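PDB 6S1Y: angiotensin-converting enzyme from Anopheles gambiae, which probably hydrolyses peptide bonds as a zinc-dependent peptidase of the angiotensin-converting enzyme family, and here holds a gamma-linked diglutamate at its metal. Local coordinates for residues K312-K317 and V339-T345; S329-F333 and H361-Y365; F352-H357 and D389-V395; N380-E385 and R496-S500. The contacts are given in a common frame with arbitrary orientation. Residues are numbered along the deposited sequence.

Contact 1 of 4, residues K312-K317 and V339-T345; sequences KSILEK and VRIKQCT
Two extended segments may run side by side, their end-to-end directions only 18° apart, and still share a single beta bridge. Here Ile314 (phi/psi -112/109) pairs with Lys342 (-120/110), CA to CA 4.6 Å, in the parallel pattern: Ile314 N donates to Ile341 O (2.9 Å), and Gln343 N donates to Ile314 O (2.8 Å). With chi1 m and chi2 t, Ile314 sets its CD1 4.0 Å from Lys342 CD. Arg340, the residue most covered, directs its CB toward 312-317. Its CD lies 3.6 Å from Lys312 CB, and Lys312 CD sits over one guanidinium face. Like charges nevertheless lie close (Lys312 NZ to Arg340 NH2, 4.3 Å); Asp338 salt-bridges Arg340. Before the bridge, Ser313 OG accepts from Ile341 N (3.0 Å) and is also hydrogen-bonded to Phe309 O of helix 307-312. After it, Thr345 OG1 donates to Leu315 O (2.8 Å), past an inverse gamma turn centred on Cys344, which is disulfide-bonded to Cys326. A water accepts from Lys317 N (2.9 Å) and donates to Thr345 O (2.7 Å). Strand 339-342 pairs antiparallel along its other edge with strand 329-332; Ile341 packs on helix 349-368, Ile314 and Lys342 on helix 12-42.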
# COMPACT_ATOMS: atom_id res chain seq x y z
N LYS A 312 -15.93 7.33 16.15
CA LYS A 312 -16.36 7.48 14.77
C LYS A 312 -15.70 6.50 13.80
O LYS A 312 -16.11 6.43 12.64
CB LYS A 312 -16.07 8.93 14.31
CG LYS A 312 -16.82 9.98 15.13
CD LYS A 312 -16.43 11.40 14.72
CE LYS A 312 -17.23 12.44 15.51
NZ LYS A 312 -16.73 13.85 15.29
N SER A 313 -14.71 5.72 14.24
CA SER A 313 -14.10 4.73 13.36
C SER A 313 -15.01 3.54 13.13
O SER A 313 -15.88 3.22 13.94
CB SER A 313 -12.77 4.24 13.93
OG SER A 313 -11.75 5.23 13.77
N ILE A 314 -14.81 2.90 11.98
CA ILE A 314 -15.48 1.65 11.62
C ILE A 314 -14.41 0.56 11.60
O ILE A 314 -13.58 0.53 10.68
CB ILE A 314 -16.17 1.78 10.25
CG1 ILE A 314 -17.22 2.90 10.26
CG2 ILE A 314 -16.80 0.47 9.85
CD1 ILE A 314 -17.86 3.14 8.88
N LEU A 315 -14.44 -0.34 12.58
CA LEU A 315 -13.38 -1.33 12.77
C LEU A 315 -13.83 -2.76 12.56
O LEU A 315 -13.02 -3.67 12.73
CB LEU A 315 -12.80 -1.22 14.19
CG LEU A 315 -12.51 0.18 14.71
CD1 LEU A 315 -11.94 0.12 16.12
CD2 LEU A 315 -11.54 0.90 13.80
N GLU A 316 -15.09 -2.99 12.23
CA GLU A 316 -15.59 -4.30 11.80
C GLU A 316 -16.47 -4.04 10.59
O GLU A 316 -16.94 -2.91 10.39
CB GLU A 316 -16.44 -5.02 12.85
CG GLU A 316 -15.78 -5.35 14.17
CD GLU A 316 -16.43 -6.54 14.90
OE1 GLU A 316 -17.55 -6.96 14.53
OE2 GLU A 316 -15.79 -7.05 15.85
N LYS A 317 -16.73 -5.08 9.80
CA LYS A 317 -17.71 -4.96 8.73
C LYS A 317 -19.10 -4.80 9.33
O LYS A 317 -19.52 -5.65 10.13
CB LYS A 317 -17.69 -6.18 7.81
CG LYS A 317 -18.42 -5.96 6.48
CD LYS A 317 -18.40 -7.24 5.63
CE LYS A 317 -19.17 -7.09 4.33
NZ LYS A 317 -19.27 -8.40 3.61
N VAL A 339 -9.65 11.77 13.49
CA VAL A 339 -8.91 10.83 12.66
C VAL A 339 -9.61 9.49 12.78
O VAL A 339 -10.06 9.11 13.87
CB VAL A 339 -7.43 10.74 13.09
CG1 VAL A 339 -6.71 12.07 12.80
CG2 VAL A 339 -7.30 10.38 14.56
N ARG A 340 -9.72 8.77 11.66
CA ARG A 340 -10.56 7.58 11.66
C ARG A 340 -10.01 6.51 10.73
O ARG A 340 -9.44 6.79 9.68
CB ARG A 340 -12.00 7.90 11.24
CG ARG A 340 -12.57 9.15 11.85
CD ARG A 340 -14.02 9.36 11.44
NE ARG A 340 -14.39 10.77 11.54
CZ ARG A 340 -15.56 11.27 11.16
NH1 ARG A 340 -16.48 10.48 10.66
NH2 ARG A 340 -15.78 12.57 11.27
N ILE A 341 -10.26 5.26 11.12
CA ILE A 341 -9.96 4.10 10.30
C ILE A 341 -11.28 3.44 9.94
O ILE A 341 -12.18 3.32 10.78
CB ILE A 341 -9.02 3.12 11.04
CG1 ILE A 341 -7.60 3.70 11.03
CG2 ILE A 341 -9.09 1.73 10.41
CD1 ILE A 341 -6.58 2.91 11.87
N LYS A 342 -11.37 3.00 8.69
CA LYS A 342 -12.48 2.17 8.22
C LYS A 342 -11.84 0.87 7.74
O LYS A 342 -11.13 0.85 6.73
CB LYS A 342 -13.25 2.88 7.11
CG LYS A 342 -14.38 2.06 6.52
CD LYS A 342 -15.37 2.94 5.75
CE LYS A 342 -14.69 3.78 4.66
NZ LYS A 342 -14.29 2.98 3.48
N GLN A 343 -12.07 -0.20 8.49
CA GLN A 343 -11.45 -1.48 8.21
C GLN A 343 -12.43 -2.59 8.54
O GLN A 343 -13.02 -2.61 9.63
CB GLN A 343 -10.16 -1.66 9.01
CG GLN A 343 -9.39 -2.93 8.65
CD GLN A 343 -8.01 -2.99 9.27
OE1 GLN A 343 -7.43 -1.98 9.66
NE2 GLN A 343 -7.46 -4.21 9.37
N CYS A 344 -12.60 -3.52 7.60
CA CYS A 344 -13.46 -4.68 7.82
C CYS A 344 -12.60 -5.79 8.44
O CYS A 344 -12.43 -6.88 7.92
CB CYS A 344 -14.16 -5.09 6.53
SG CYS A 344 -15.23 -3.71 5.89
N THR A 345 -12.11 -5.46 9.63
CA THR A 345 -11.15 -6.28 10.36
C THR A 345 -11.64 -7.69 10.63
O THR A 345 -12.78 -7.92 11.04
CB THR A 345 -10.83 -5.60 11.70
OG1 THR A 345 -10.60 -4.20 11.49
CG2 THR A 345 -9.58 -6.21 12.34
O HOH W 1 -15.27 -7.58 10.03

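Contact 2 of 4, residues S329-F333 and H361-Y365; sequences SAWDF and HIQYY. With ZN (zinc ion), chain G; KSN ((2~{S})-2-[[(4~{S})-4-azanyl-5-oxidanyl-5-oxidanylidene-pentanoyl]amino]pentanedioic acid), chain H.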
# COMPACT_ATOMS: atom_id res chain seq x y z
N SER A 329 -8.73 1.70 5.13
CA SER A 329 -8.21 3.04 4.90
C SER A 329 -8.13 3.83 6.19
O SER A 329 -8.74 3.48 7.20
CB SER A 329 -9.07 3.80 3.88
OG SER A 329 -10.43 3.72 4.23
N ALA A 330 -7.37 4.91 6.15
CA ALA A 330 -7.14 5.77 7.30
C ALA A 330 -7.31 7.22 6.87
O ALA A 330 -6.67 7.67 5.91
CB ALA A 330 -5.75 5.52 7.88
N TRP A 331 -8.15 7.96 7.63
CA TRP A 331 -8.69 9.24 7.19
C TRP A 331 -8.30 10.38 8.11
O TRP A 331 -8.40 10.27 9.33
CB TRP A 331 -10.21 9.18 7.10
CG TRP A 331 -10.71 8.30 6.00
CD1 TRP A 331 -10.61 6.94 5.94
CD2 TRP A 331 -11.39 8.71 4.82
NE1 TRP A 331 -11.19 6.48 4.78
CE2 TRP A 331 -11.66 7.55 4.07
CE3 TRP A 331 -11.78 9.95 4.31
CZ2 TRP A 331 -12.32 7.59 2.84
CZ3 TRP A 331 -12.44 9.99 3.08
CH2 TRP A 331 -12.70 8.82 2.36
N ASP A 332 -7.90 11.49 7.51
CA ASP A 332 -7.56 12.74 8.19
C ASP A 332 -8.62 13.77 7.83
O ASP A 332 -8.81 14.10 6.65
CB ASP A 332 -6.18 13.22 7.76
CG ASP A 332 -5.72 14.46 8.54
OD1 ASP A 332 -6.46 14.90 9.45
OD2 ASP A 332 -4.61 14.98 8.24
N PHE A 333 -9.32 14.29 8.84
CA PHE A 333 -10.40 15.25 8.60
C PHE A 333 -9.96 16.68 8.82
O PHE A 333 -10.80 17.58 8.84
CB PHE A 333 -11.61 14.91 9.45
CG PHE A 333 -12.29 13.64 9.03
CD1 PHE A 333 -11.91 12.42 9.56
CD2 PHE A 333 -13.28 13.67 8.07
CE1 PHE A 333 -12.52 11.26 9.16
CE2 PHE A 333 -13.89 12.51 7.66
CZ PHE A 333 -13.51 11.30 8.20
N HIS A 361 -0.64 5.45 9.54
CA HIS A 361 -1.25 6.61 8.89
C HIS A 361 -1.85 7.56 9.94
O HIS A 361 -1.59 8.77 9.93
CB HIS A 361 -2.35 6.17 7.90
CG HIS A 361 -1.85 5.57 6.61
ND1 HIS A 361 -0.91 6.19 5.81
CD2 HIS A 361 -2.23 4.46 5.94
CE1 HIS A 361 -0.71 5.46 4.72
NE2 HIS A 361 -1.50 4.40 4.78
N ILE A 362 -2.66 7.01 10.85
CA ILE A 362 -3.30 7.83 11.89
C ILE A 362 -2.24 8.59 12.69
O ILE A 362 -2.33 9.81 12.86
CB ILE A 362 -4.17 6.96 12.81
CG1 ILE A 362 -5.33 6.34 12.05
CG2 ILE A 362 -4.69 7.82 13.97
CD1 ILE A 362 -6.32 7.33 11.49
N GLN A 363 -1.22 7.88 13.17
CA GLN A 363 -0.17 8.52 13.96
C GLN A 363 0.48 9.65 13.18
O GLN A 363 0.81 10.69 13.73
CB GLN A 363 0.87 7.49 14.38
CG GLN A 363 1.98 8.06 15.24
CD GLN A 363 1.49 8.53 16.61
OE1 GLN A 363 1.98 9.52 17.15
NE2 GLN A 363 0.51 7.81 17.17
N TYR A 364 0.70 9.45 11.88
CA TYR A 364 1.30 10.51 11.09
C TYR A 364 0.37 11.72 11.08
O TYR A 364 0.81 12.85 11.33
CB TYR A 364 1.57 9.99 9.68
CG TYR A 364 2.75 10.58 8.91
CD1 TYR A 364 3.34 11.78 9.26
CD2 TYR A 364 3.26 9.89 7.80
CE1 TYR A 364 4.42 12.30 8.51
CE2 TYR A 364 4.33 10.39 7.06
CZ TYR A 364 4.91 11.59 7.41
OH TYR A 364 5.97 12.04 6.64
N TYR A 365 -0.93 11.49 10.83
CA TYR A 365 -1.91 12.56 10.93
C TYR A 365 -1.76 13.32 12.24
O TYR A 365 -1.66 14.55 12.26
CB TYR A 365 -3.33 11.99 10.80
CG TYR A 365 -3.70 11.28 9.49
CD1 TYR A 365 -3.03 11.55 8.30
CD2 TYR A 365 -4.72 10.33 9.46
CE1 TYR A 365 -3.37 10.90 7.12
CE2 TYR A 365 -5.07 9.68 8.28
CZ TYR A 365 -4.39 9.97 7.12
OH TYR A 365 -4.75 9.30 5.97
ZN ZN G . -1.40 2.88 3.48
C10 KSN H . -6.70 4.83 0.20
C13 KSN H . -3.63 2.21 2.51
C17 KSN H . -2.62 -3.40 -0.69
C02 KSN H . -1.77 -2.85 0.46
C03 KSN H . -2.21 -1.50 1.03
C04 KSN H . -3.65 -1.08 0.77
C05 KSN H . -4.51 -0.84 2.04
C07 KSN H . -4.79 1.69 1.62
C08 KSN H . -5.93 2.69 1.46
C09 KSN H . -5.53 3.94 0.66
N01 KSN H . -0.37 -2.72 0.05
N06 KSN H . -5.08 0.47 2.38
O11 KSN H . -7.87 4.36 0.16
O12 KSN H . -6.50 6.04 -0.16
O14 KSN H . -3.72 2.06 3.76
O15 KSN H . -2.60 2.73 2.02
O16 KSN H . -4.79 -1.77 2.74
O18 KSN H . -3.63 -4.09 -0.40
O19 KSN H . -2.36 -3.23 -1.91
O HOH W 2 -3.42 16.06 10.29
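An acidic residue packs on an aromatic ring here through its methylene rather than its carboxylate: Asp332 CB stands 3.4 Å from the centroid of the Tyr365 ring and only 4° off the ring normal, a CH-pi contact over the face. At the ring's edge, Tyr365 OH donates a short hydrogen bond to Ala330 O, 2.5 Å away. One tyrosine thus holds the strand twice, by its face and by its hydroxyl. Strand 329-332 and helix 361-365 run nearly parallel, 11° apart, with axes 8.2 Å apart at closest approach. Ala330 and Asp332 both face the helix; the small Ala330 lets the backbones approach, its CB 3.5 Å from His361 CB and 4.1 Å from Ile362 CD1. The helix carries the zinc-binding HExxH motif, and the strand beside it borders the ligand site, an arrangement familiar from thermolysin-like metallopeptidases. His361 NE2 binds the zinc at 2.0 Å, while its ND1 is hydrogen-bonded to His384; His357 and Glu385 complete the protein ligands. Next to the pocket, Trp331 NE1 donates to Ser329 OG (2.9 Å). Farther off, a water donates to both Asp332 OD2 (2.6 Å) and Tyr365 O (3.0 Å), and Asp332 OD1 accepts from Phe334 N.

Contact 3 of 4, residues F352-H357 and D389-V395; sequences FFVVHH and DVLSLSV. With ZN (zinc ion), chain G; KSN ((2~{S})-2-[[(4~{S})-4-azanyl-5-oxidanyl-5-oxidanylidene-pentanoyl]amino]pentanedioic acid), chain H.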
# COMPACT_ATOMS: atom_id res chain seq x y z
N PHE A 352 -3.82 -8.30 11.57
CA PHE A 352 -3.09 -7.63 12.64
C PHE A 352 -2.05 -6.67 12.09
O PHE A 352 -1.87 -5.57 12.62
CB PHE A 352 -2.43 -8.67 13.55
CG PHE A 352 -2.10 -8.17 14.94
CD1 PHE A 352 -2.90 -7.23 15.58
CD2 PHE A 352 -1.01 -8.68 15.62
CE1 PHE A 352 -2.61 -6.80 16.88
CE2 PHE A 352 -0.70 -8.25 16.92
CZ PHE A 352 -1.51 -7.31 17.55
N PHE A 353 -1.33 -7.06 11.01
CA PHE A 353 -0.36 -6.16 10.38
C PHE A 353 -1.06 -5.03 9.64
O PHE A 353 -0.55 -3.90 9.63
CB PHE A 353 0.57 -6.93 9.41
CG PHE A 353 1.45 -7.91 10.10
CD1 PHE A 353 2.20 -7.53 11.21
CD2 PHE A 353 1.47 -9.24 9.70
CE1 PHE A 353 2.98 -8.46 11.88
CE2 PHE A 353 2.25 -10.17 10.36
CZ PHE A 353 3.00 -9.78 11.46
N VAL A 354 -2.18 -5.30 8.98
CA VAL A 354 -2.94 -4.21 8.37
C VAL A 354 -3.31 -3.18 9.43
O VAL A 354 -3.19 -1.97 9.21
CB VAL A 354 -4.18 -4.74 7.62
CG1 VAL A 354 -5.05 -3.59 7.18
CG2 VAL A 354 -3.77 -5.59 6.40
N VAL A 355 -3.75 -3.65 10.61
CA VAL A 355 -4.08 -2.73 11.71
C VAL A 355 -2.94 -1.76 11.93
O VAL A 355 -3.13 -0.53 11.93
CB VAL A 355 -4.42 -3.53 12.98
CG1 VAL A 355 -4.46 -2.64 14.21
CG2 VAL A 355 -5.77 -4.24 12.80
N HIS A 356 -1.72 -2.28 12.08
CA HIS A 356 -0.56 -1.43 12.30
C HIS A 356 -0.30 -0.51 11.11
O HIS A 356 0.02 0.67 11.30
CB HIS A 356 0.67 -2.28 12.57
CG HIS A 356 0.66 -2.91 13.92
ND1 HIS A 356 -0.03 -4.07 14.20
CD2 HIS A 356 1.24 -2.53 15.09
CE1 HIS A 356 0.13 -4.38 15.47
NE2 HIS A 356 0.90 -3.46 16.03
N HIS A 357 -0.39 -1.02 9.88
CA HIS A 357 -0.20 -0.16 8.71
C HIS A 357 -1.11 1.06 8.80
O HIS A 357 -0.66 2.20 8.63
CB HIS A 357 -0.49 -0.94 7.41
CG HIS A 357 -0.45 -0.09 6.17
ND1 HIS A 357 0.70 0.13 5.45
CD2 HIS A 357 -1.43 0.61 5.54
CE1 HIS A 357 0.43 0.93 4.43
NE2 HIS A 357 -0.86 1.23 4.46
N ASP A 389 4.30 0.10 8.74
CA ASP A 389 5.07 -1.09 8.37
C ASP A 389 6.35 -1.21 9.19
O ASP A 389 6.78 -2.32 9.52
CB ASP A 389 5.36 -1.09 6.87
CG ASP A 389 4.13 -1.45 6.03
OD1 ASP A 389 3.03 -1.71 6.60
OD2 ASP A 389 4.28 -1.46 4.78
N VAL A 390 6.95 -0.08 9.58
CA VAL A 390 8.12 -0.14 10.46
C VAL A 390 7.75 -0.81 11.78
O VAL A 390 8.46 -1.70 12.26
CB VAL A 390 8.70 1.27 10.69
CG1 VAL A 390 9.69 1.25 11.85
CG2 VAL A 390 9.38 1.77 9.40
N LEU A 391 6.61 -0.42 12.36
CA LEU A 391 6.16 -1.12 13.56
C LEU A 391 5.94 -2.60 13.26
O LEU A 391 6.32 -3.47 14.05
CB LEU A 391 4.88 -0.51 14.13
CG LEU A 391 4.89 0.94 14.61
CD1 LEU A 391 3.87 1.15 15.75
CD2 LEU A 391 6.25 1.37 15.03
N SER A 392 5.30 -2.91 12.12
CA SER A 392 5.00 -4.30 11.80
C SER A 392 6.28 -5.13 11.70
O SER A 392 6.26 -6.32 12.03
CB SER A 392 4.22 -4.41 10.50
OG SER A 392 2.89 -3.97 10.68
N LEU A 393 7.39 -4.52 11.25
CA LEU A 393 8.66 -5.25 11.25
C LEU A 393 9.07 -5.69 12.66
O LEU A 393 9.56 -6.80 12.84
CB LEU A 393 9.77 -4.39 10.62
CG LEU A 393 9.72 -4.31 9.09
CD1 LEU A 393 10.75 -3.32 8.53
CD2 LEU A 393 9.97 -5.66 8.46
N SER A 394 8.88 -4.83 13.67
CA SER A 394 9.19 -5.23 15.04
C SER A 394 8.18 -6.26 15.54
O SER A 394 8.57 -7.27 16.16
CB SER A 394 9.21 -4.02 15.98
OG SER A 394 10.37 -3.21 15.82
N VAL A 395 6.89 -6.02 15.28
CA VAL A 395 5.84 -6.90 15.78
C VAL A 395 6.01 -8.31 15.24
O VAL A 395 5.58 -9.28 15.86
CB VAL A 395 4.45 -6.36 15.40
CG1 VAL A 395 3.42 -7.42 15.68
CG2 VAL A 395 4.12 -5.11 16.16
ZN ZN G . -1.40 2.88 3.48
C10 KSN H . -6.70 4.83 0.20
C13 KSN H . -3.63 2.21 2.51
C17 KSN H . -2.62 -3.40 -0.69
C02 KSN H . -1.77 -2.85 0.46
C03 KSN H . -2.21 -1.50 1.03
C04 KSN H . -3.65 -1.08 0.77
C05 KSN H . -4.51 -0.84 2.04
C07 KSN H . -4.79 1.69 1.62
C08 KSN H . -5.93 2.69 1.46
C09 KSN H . -5.53 3.94 0.66
N01 KSN H . -0.37 -2.72 0.05
N06 KSN H . -5.08 0.47 2.38
O11 KSN H . -7.87 4.36 0.16
O12 KSN H . -6.50 6.04 -0.16
O14 KSN H . -3.72 2.06 3.76
O15 KSN H . -2.60 2.73 2.02
O16 KSN H . -4.79 -1.77 2.74
O18 KSN H . -3.63 -4.09 -0.40
O19 KSN H . -2.36 -3.23 -1.91
O HOH W 3 2.12 -3.53 8.22
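The zinc site of a metallopeptidase has a second shell beyond its direct ligands, and this contact supplies part of it. His357, first histidine of the HExxH motif, binds the metal through NE2 at 2.0 Å. Across the ring, His357 ND1 donates to Asp389 OD1 (3.2 Å), which is consistent with a role in orienting the ring; Asp389 OD2 is held in turn by Gln504. Helix segments 352-357 and 389-395 cross at 143°, roughly antiparallel, with axes 8.3 Å apart at closest approach. Ser392 leaves room for a water that bridges the two helices, accepting from Ser392 OG (2.6 Å) and donating to Phe353 O (3.0 Å) and Asp389 OD1 (2.6 Å). Away from the metal the interface becomes mainly apolar, Val395 CG1 lying 4.0 Å from Phe353 CE1; the Val395 CG2 methyl packs against the imidazole, 3.6 Å from His356 NE2. His356 ND1 donates to Phe352 O (2.9 Å), and Phe296 of helix 286-299 packs on Val395. A histidine ligand backed by an aspartate one helical turn after the glutamate ligand, here Glu385, is the HExxH plus ExxxD arrangement of gluzincin peptidases such as angiotensin-converting enzyme.

Contact 4 of 4, residues N380-E385 and R496-S500; sequences NPGFHE and RYFVS. With ZN (zinc ion), chain G; KSN ((2~{S})-2-[[(4~{S})-4-azanyl-5-oxidanyl-5-oxidanylidene-pentanoyl]amino]pentanedioic acid), chain H.
This is a close, buried helix-helix crossing near the centre of the protein, where the N-terminal turn of helix 381-395 lies against the start of helix 495-514. The short axes approach to 7.4 Å at a signed crossing angle of -67°. Gly382 sits at the crossing, its CA 4.2 Å from Arg496 CA and 3.4 Å from Arg496 O in a CA-H...O contact; an ideal CB on Gly382 would fall 2.5 Å from Val499 CG1, a clash. Asn380 (chi1 p) N-caps the first helix, OD1 accepting from Gly382 N (2.8 Å) and Phe383 N (3.2 Å). Pro381 CB rests 3.7 Å from Arg496 CB. One turn on, Glu385 (chi1 and chi2 both m) packs CB 3.5 Å from Ser500 CB and turns its carboxylate to the metal: OE1 binds zinc at 1.9 Å and lies 3.2 Å from Tyr497 CE1. Glu385 OE2 is 3.5 Å from Arg496 CD, while the Arg496 guanidinium salt-bridges Glu493. Tyr497 (chi1 m) donates from OH to O15 of the bound gamma-glutamyl-glutamate (KSN) at 2.7 Å, an atom that also binds the zinc, consistent with the transition-state stabilisation ascribed to the equivalent tyrosine in angiotensin-converting enzymes. Around the pair, helix 554-562 touches Asn380 and Phe383, helix 203-233 borders Phe498 and Val499, and helix 431-447 meets Tyr497 and Phe498.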
# COMPACT_ATOMS: atom_id res chain seq x y z
N ASN A 380 7.00 12.41 1.37
CA ASN A 380 6.51 12.00 0.05
C ASN A 380 5.54 10.84 0.29
O ASN A 380 5.44 10.35 1.42
CB ASN A 380 7.64 11.63 -0.91
CG ASN A 380 8.43 10.41 -0.48
OD1 ASN A 380 7.85 9.40 -0.04
ND2 ASN A 380 9.76 10.48 -0.62
N PRO A 381 4.79 10.39 -0.72
CA PRO A 381 3.74 9.38 -0.45
C PRO A 381 4.28 8.09 0.14
O PRO A 381 3.51 7.36 0.78
CB PRO A 381 3.11 9.14 -1.83
CG PRO A 381 3.43 10.40 -2.61
CD PRO A 381 4.75 10.88 -2.10
N GLY A 382 5.56 7.79 -0.03
CA GLY A 382 6.11 6.58 0.56
C GLY A 382 6.36 6.69 2.04
O GLY A 382 6.28 5.68 2.75
N PHE A 383 6.66 7.88 2.54
CA PHE A 383 6.77 8.04 3.99
C PHE A 383 5.47 7.64 4.68
O PHE A 383 5.50 6.96 5.71
CB PHE A 383 7.11 9.47 4.36
CG PHE A 383 8.56 9.82 4.22
CD1 PHE A 383 9.21 9.66 3.01
CD2 PHE A 383 9.26 10.35 5.29
CE1 PHE A 383 10.53 10.00 2.88
CE2 PHE A 383 10.57 10.70 5.17
CZ PHE A 383 11.22 10.52 3.96
N HIS A 384 4.33 8.04 4.13
CA HIS A 384 3.06 7.73 4.78
C HIS A 384 2.81 6.23 4.86
O HIS A 384 2.34 5.71 5.88
CB HIS A 384 1.91 8.38 4.03
CG HIS A 384 1.09 9.27 4.90
ND1 HIS A 384 0.31 8.79 5.92
CD2 HIS A 384 0.94 10.62 4.90
CE1 HIS A 384 -0.30 9.80 6.52
NE2 HIS A 384 0.06 10.92 5.92
N GLU A 385 3.13 5.50 3.77
CA GLU A 385 2.93 4.06 3.75
C GLU A 385 3.95 3.32 4.61
O GLU A 385 3.67 2.21 5.07
CB GLU A 385 2.98 3.56 2.30
CG GLU A 385 2.03 4.30 1.38
CD GLU A 385 0.59 4.19 1.85
OE1 GLU A 385 0.28 3.23 2.58
OE2 GLU A 385 -0.20 5.09 1.51
N ARG A 496 3.85 4.71 -4.17
CA ARG A 496 4.00 4.93 -2.73
C ARG A 496 4.39 3.65 -1.99
O ARG A 496 5.19 3.68 -1.04
CB ARG A 496 2.71 5.50 -2.14
CG ARG A 496 1.47 4.65 -2.41
CD ARG A 496 0.18 5.37 -2.00
NE ARG A 496 -0.07 6.58 -2.79
CZ ARG A 496 -1.08 7.42 -2.55
NH1 ARG A 496 -1.92 7.17 -1.57
NH2 ARG A 496 -1.24 8.52 -3.29
N TYR A 497 3.81 2.50 -2.40
CA TYR A 497 4.07 1.27 -1.66
C TYR A 497 5.43 0.68 -2.02
O TYR A 497 6.13 0.14 -1.17
CB TYR A 497 2.94 0.26 -1.90
CG TYR A 497 1.55 0.80 -1.55
CD1 TYR A 497 1.10 0.83 -0.22
CD2 TYR A 497 0.71 1.27 -2.54
CE1 TYR A 497 -0.16 1.31 0.09
CE2 TYR A 497 -0.54 1.78 -2.23
CZ TYR A 497 -0.97 1.80 -0.92
OH TYR A 497 -2.22 2.28 -0.61
N PHE A 498 5.86 0.83 -3.27
CA PHE A 498 7.21 0.45 -3.64
C PHE A 498 8.24 1.23 -2.82
O PHE A 498 9.17 0.67 -2.23
CB PHE A 498 7.43 0.68 -5.15
CG PHE A 498 8.78 0.25 -5.63
CD1 PHE A 498 9.89 1.07 -5.48
CD2 PHE A 498 8.96 -0.99 -6.23
CE1 PHE A 498 11.15 0.66 -5.93
CE2 PHE A 498 10.20 -1.40 -6.68
CZ PHE A 498 11.30 -0.57 -6.52
N VAL A 499 8.08 2.55 -2.78
CA VAL A 499 9.01 3.38 -2.02
C VAL A 499 8.98 2.99 -0.55
O VAL A 499 10.03 2.81 0.08
CB VAL A 499 8.66 4.87 -2.23
CG1 VAL A 499 9.55 5.76 -1.39
CG2 VAL A 499 8.84 5.23 -3.67
N SER A 500 7.78 2.83 0.01
CA SER A 500 7.65 2.38 1.39
C SER A 500 8.43 1.10 1.66
O SER A 500 9.09 0.96 2.69
CB SER A 500 6.18 2.14 1.73
OG SER A 500 6.09 1.49 2.98
ZN ZN G . -1.40 2.88 3.48
C10 KSN H . -6.70 4.83 0.20
C13 KSN H . -3.63 2.21 2.51
C17 KSN H . -2.62 -3.40 -0.69
C02 KSN H . -1.77 -2.85 0.46
C03 KSN H . -2.21 -1.50 1.03
C04 KSN H . -3.65 -1.08 0.77
C05 KSN H . -4.51 -0.84 2.04
C07 KSN H . -4.79 1.69 1.62
C08 KSN H . -5.93 2.69 1.46
C09 KSN H . -5.53 3.94 0.66
N01 KSN H . -0.37 -2.72 0.05
N06 KSN H . -5.08 0.47 2.38
O11 KSN H . -7.87 4.36 0.16
O12 KSN H . -6.50 6.04 -0.16
O14 KSN H . -3.72 2.06 3.76
O15 KSN H . -2.60 2.73 2.02
O16 KSN H . -4.79 -1.77 2.74
O18 KSN H . -3.63 -4.09 -0.40
O19 KSN H . -2.36 -3.23 -1.91

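In the fold
A metal site is often assembled from neighbouring contacts, and here three of the four meet at one zinc. Contacts 2, 3 and 4, with centres 14 to 15 Å apart, each give one ligand: contacts 2 and 3 share helix 349-368, and contacts 3 and 4 share helix 381-395, so two successive helices carry all three. Contact 1, 12 Å from contact 2 between centres and 22 Å from contact 4, extends the scaffold outward through the two-stranded sheet of 329-332 and 339-342. Successive contacts cross along the chain, 1 with 2, 2 with 3 and 3 with 4; the segment 496-500 returns to the site 111 residues after Glu385.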